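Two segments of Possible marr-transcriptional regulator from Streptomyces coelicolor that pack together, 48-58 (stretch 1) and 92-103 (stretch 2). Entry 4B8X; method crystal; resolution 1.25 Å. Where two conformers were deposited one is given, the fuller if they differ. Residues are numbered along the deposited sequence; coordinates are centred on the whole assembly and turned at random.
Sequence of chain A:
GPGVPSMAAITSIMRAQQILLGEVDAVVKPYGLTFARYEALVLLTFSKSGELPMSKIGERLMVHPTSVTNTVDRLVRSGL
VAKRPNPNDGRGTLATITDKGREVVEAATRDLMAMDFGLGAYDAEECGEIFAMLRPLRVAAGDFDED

Stretch 1, residues 48-58: KSGELPMSKIG
Stretch 2 92-103: GTLATITDKGRE

The unusual element is Gly 50, at phi/psi 67/26, a positive phi that favours glycine, and buried against Ile 97 and Arg 102. A CB on Gly 50 would lie 2.3 Å from Arg 102 NH2 and 2.9 Å from Ile 97 CG2, so the site excludes any side chain. Gly 50 CA sits 3.5 Å from Arg 102 NH2. A water accepts from Arg 102 NH2 (chi1 m, chi2/chi3 t, chi4 -80°) at 2.9 Å and lies 3.0 Å from Ser 49 O and 2.8 Å from Ile 97 O.

Strands 51-53 and 93-97 run antiparallel, at 156°. Leu 52 and Ala 95 form the hydrogen-bonded pair: Leu 52 N to Ala 95 O, 3.0 Å, and Ala 95 N to Leu 52 O, 2.9 Å. Ile 97 N to Gly 50 O and Met 54 N to Thr 93 O, both 2.9 Å, extend the ladder. Glu 51 faces Thr 96 and Pro 53 Leu 94, CA-CA 4.2 Å each, side chains on one face; Pro 53 CG meets Leu 94 CD2 (m, t) at 3.8 Å. On the other face, Ala 95 CB receives Ile 57 CD1 (m, t) at 3.8 Å from the helix with Pro 53 at its N-cap position. Thr 98 (p) caps the second helix: Thr 98 OG1 accepts from Gly 101 N, 3.0 Å.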

# COMPACT_ATOMS: atom_id res chain seq x y z
N LYS A 48 27.49 3.20 -0.74
CA LYS A 48 28.82 3.68 -0.47
C LYS A 48 28.77 5.10 0.12
O LYS A 48 28.09 6.02 -0.43
CB LYS A 48 29.69 3.67 -1.74
CG LYS A 48 31.15 4.05 -1.45
CD LYS A 48 32.08 3.87 -2.64
CE LYS A 48 33.51 4.26 -2.27
N SER A 49 29.55 5.31 1.19
CA SER A 49 29.65 6.57 1.94
C SER A 49 28.32 7.07 2.52
O SER A 49 28.21 8.21 2.95
CB SER A 49 30.28 7.67 1.08
OG SER A 49 31.55 7.27 0.62
N GLY A 50 27.32 6.22 2.53
CA GLY A 50 26.01 6.61 3.03
C GLY A 50 25.30 7.64 2.18
O GLY A 50 24.41 8.33 2.68
N GLU A 51 25.64 7.66 0.89
CA GLU A 51 25.18 8.72 -0.01
C GLU A 51 24.57 8.14 -1.29
O GLU A 51 25.05 7.14 -1.83
CB GLU A 51 26.34 9.70 -0.35
CG GLU A 51 27.36 9.12 -1.36
CD GLU A 51 28.35 10.13 -1.94
OE1 GLU A 51 28.81 11.03 -1.23
OE2 GLU A 51 28.68 10.00 -3.15
N LEU A 52 23.51 8.77 -1.78
CA LEU A 52 22.92 8.42 -3.08
C LEU A 52 22.34 9.65 -3.74
O LEU A 52 21.79 10.52 -3.05
CB LEU A 52 21.78 7.43 -2.93
CG LEU A 52 22.07 5.94 -2.87
CD1 LEU A 52 20.70 5.26 -2.94
CD2 LEU A 52 22.99 5.43 -3.97
N PRO A 53 22.37 9.71 -5.07
CA PRO A 53 21.61 10.75 -5.74
C PRO A 53 20.10 10.56 -5.51
O PRO A 53 19.63 9.41 -5.43
CB PRO A 53 21.94 10.55 -7.22
CG PRO A 53 23.20 9.74 -7.24
CD PRO A 53 23.13 8.88 -6.02
N MET A 54 19.37 11.65 -5.42
CA MET A 54 17.95 11.55 -5.15
C MET A 54 17.22 10.80 -6.28
O MET A 54 16.24 10.08 -6.01
CB MET A 54 17.37 12.93 -4.81
CG MET A 54 17.89 13.47 -3.48
SD MET A 54 17.39 15.15 -3.06
CE MET A 54 15.62 14.91 -2.91
N SER A 55 17.72 10.88 -7.51
CA SER A 55 17.09 10.16 -8.62
C SER A 55 17.20 8.66 -8.38
O SER A 55 16.27 7.90 -8.65
CB SER A 55 17.74 10.53 -9.96
OG SER A 55 19.14 10.32 -9.93
N LYS A 56 18.34 8.24 -7.85
CA LYS A 56 18.59 6.84 -7.55
C LYS A 56 17.75 6.35 -6.37
O LYS A 56 17.25 5.21 -6.37
CB LYS A 56 20.07 6.61 -7.27
N ILE A 57 17.54 7.20 -5.37
CA ILE A 57 16.66 6.85 -4.28
C ILE A 57 15.23 6.58 -4.80
O ILE A 57 14.60 5.61 -4.42
CB ILE A 57 16.64 7.96 -3.22
CG1 ILE A 57 18.02 8.13 -2.54
CG2 ILE A 57 15.56 7.66 -2.18
CD1 ILE A 57 18.15 9.37 -1.66
N GLY A 58 14.74 7.44 -5.69
CA GLY A 58 13.42 7.21 -6.28
C GLY A 58 13.28 5.91 -7.06
O GLY A 58 12.23 5.26 -7.01
N GLY A 92 22.35 16.83 -10.37
CA GLY A 92 21.38 16.41 -9.36
C GLY A 92 21.77 16.75 -7.94
O GLY A 92 22.62 17.61 -7.70
N THR A 93 21.15 16.06 -6.98
CA THR A 93 21.39 16.31 -5.57
C THR A 93 21.68 15.00 -4.90
O THR A 93 21.02 14.00 -5.17
CB THR A 93 20.14 16.91 -4.89
OG1 THR A 93 19.78 18.13 -5.55
CG2 THR A 93 20.37 17.18 -3.42
N LEU A 94 22.69 15.01 -4.03
CA LEU A 94 23.05 13.85 -3.21
C LEU A 94 22.46 13.98 -1.80
O LEU A 94 22.52 15.04 -1.19
CB LEU A 94 24.57 13.77 -3.08
CG LEU A 94 25.40 13.52 -4.33
CD1 LEU A 94 26.87 13.57 -3.95
CD2 LEU A 94 25.04 12.19 -4.96
N ALA A 95 21.90 12.88 -1.32
CA ALA A 95 21.45 12.75 0.06
C ALA A 95 22.42 11.83 0.82
O ALA A 95 22.74 10.77 0.32
CB ALA A 95 20.03 12.20 0.12
N THR A 96 22.89 12.26 1.99
CA THR A 96 23.87 11.51 2.78
C THR A 96 23.33 11.34 4.20
O THR A 96 22.93 12.30 4.82
CB THR A 96 25.21 12.27 2.84
OG1 THR A 96 25.64 12.62 1.52
CG2 THR A 96 26.26 11.41 3.55
N ILE A 97 23.34 10.10 4.71
CA ILE A 97 22.89 9.87 6.08
C ILE A 97 23.91 10.42 7.06
O ILE A 97 25.12 10.26 6.87
CB ILE A 97 22.60 8.37 6.32
CG1 ILE A 97 21.85 8.14 7.63
CG2 ILE A 97 23.89 7.54 6.22
CD1 ILE A 97 21.34 6.71 7.77
N THR A 98 23.42 11.07 8.11
CA THR A 98 24.26 11.63 9.15
C THR A 98 24.51 10.57 10.24
O THR A 98 23.86 9.53 10.28
CB THR A 98 23.60 12.84 9.80
OG1 THR A 98 22.43 12.42 10.52
CG2 THR A 98 23.23 13.92 8.75
N ASP A 99 25.45 10.84 11.12
CA ASP A 99 25.65 9.96 12.27
C ASP A 99 24.38 9.81 13.13
O ASP A 99 24.06 8.71 13.58
CB ASP A 99 26.83 10.42 13.14
CG ASP A 99 28.18 10.20 12.48
OD1 ASP A 99 28.28 9.51 11.44
OD2 ASP A 99 29.17 10.72 13.03
N LYS A 100 23.63 10.89 13.33
CA LYS A 100 22.36 10.81 14.04
C LYS A 100 21.38 9.91 13.27
O LYS A 100 20.69 9.08 13.85
CB LYS A 100 21.77 12.21 14.26
CG LYS A 100 20.47 12.18 15.04
CD LYS A 100 19.90 13.58 15.18
CE LYS A 100 18.63 13.62 16.03
NZ LYS A 100 17.89 14.93 15.93
N GLY A 101 21.36 10.04 11.94
CA GLY A 101 20.56 9.16 11.08
C GLY A 101 20.90 7.70 11.28
O GLY A 101 20.01 6.84 11.36
N ARG A 102 22.19 7.39 11.33
CA ARG A 102 22.65 6.02 11.55
C ARG A 102 22.19 5.50 12.91
O ARG A 102 21.76 4.36 13.02
CB ARG A 102 24.17 5.96 11.41
CG ARG A 102 24.64 6.21 9.98
CD ARG A 102 26.14 6.07 9.85
NE ARG A 102 26.63 6.42 8.52
CZ ARG A 102 26.58 5.63 7.44
NH1 ARG A 102 26.05 4.41 7.50
NH2 ARG A 102 27.09 6.05 6.28
N GLU A 103 22.27 6.32 13.95
CA GLU A 103 21.83 5.92 15.28
C GLU A 103 20.34 5.62 15.29
O GLU A 103 19.89 4.62 15.88
CB GLU A 103 22.15 7.01 16.31
CG GLU A 103 23.63 7.24 16.55
CD GLU A 103 23.93 8.52 17.32
OE1 GLU A 103 22.98 9.25 17.67
OE2 GLU A 103 25.13 8.77 17.59
O HOH W 1 27.30 8.89 5.69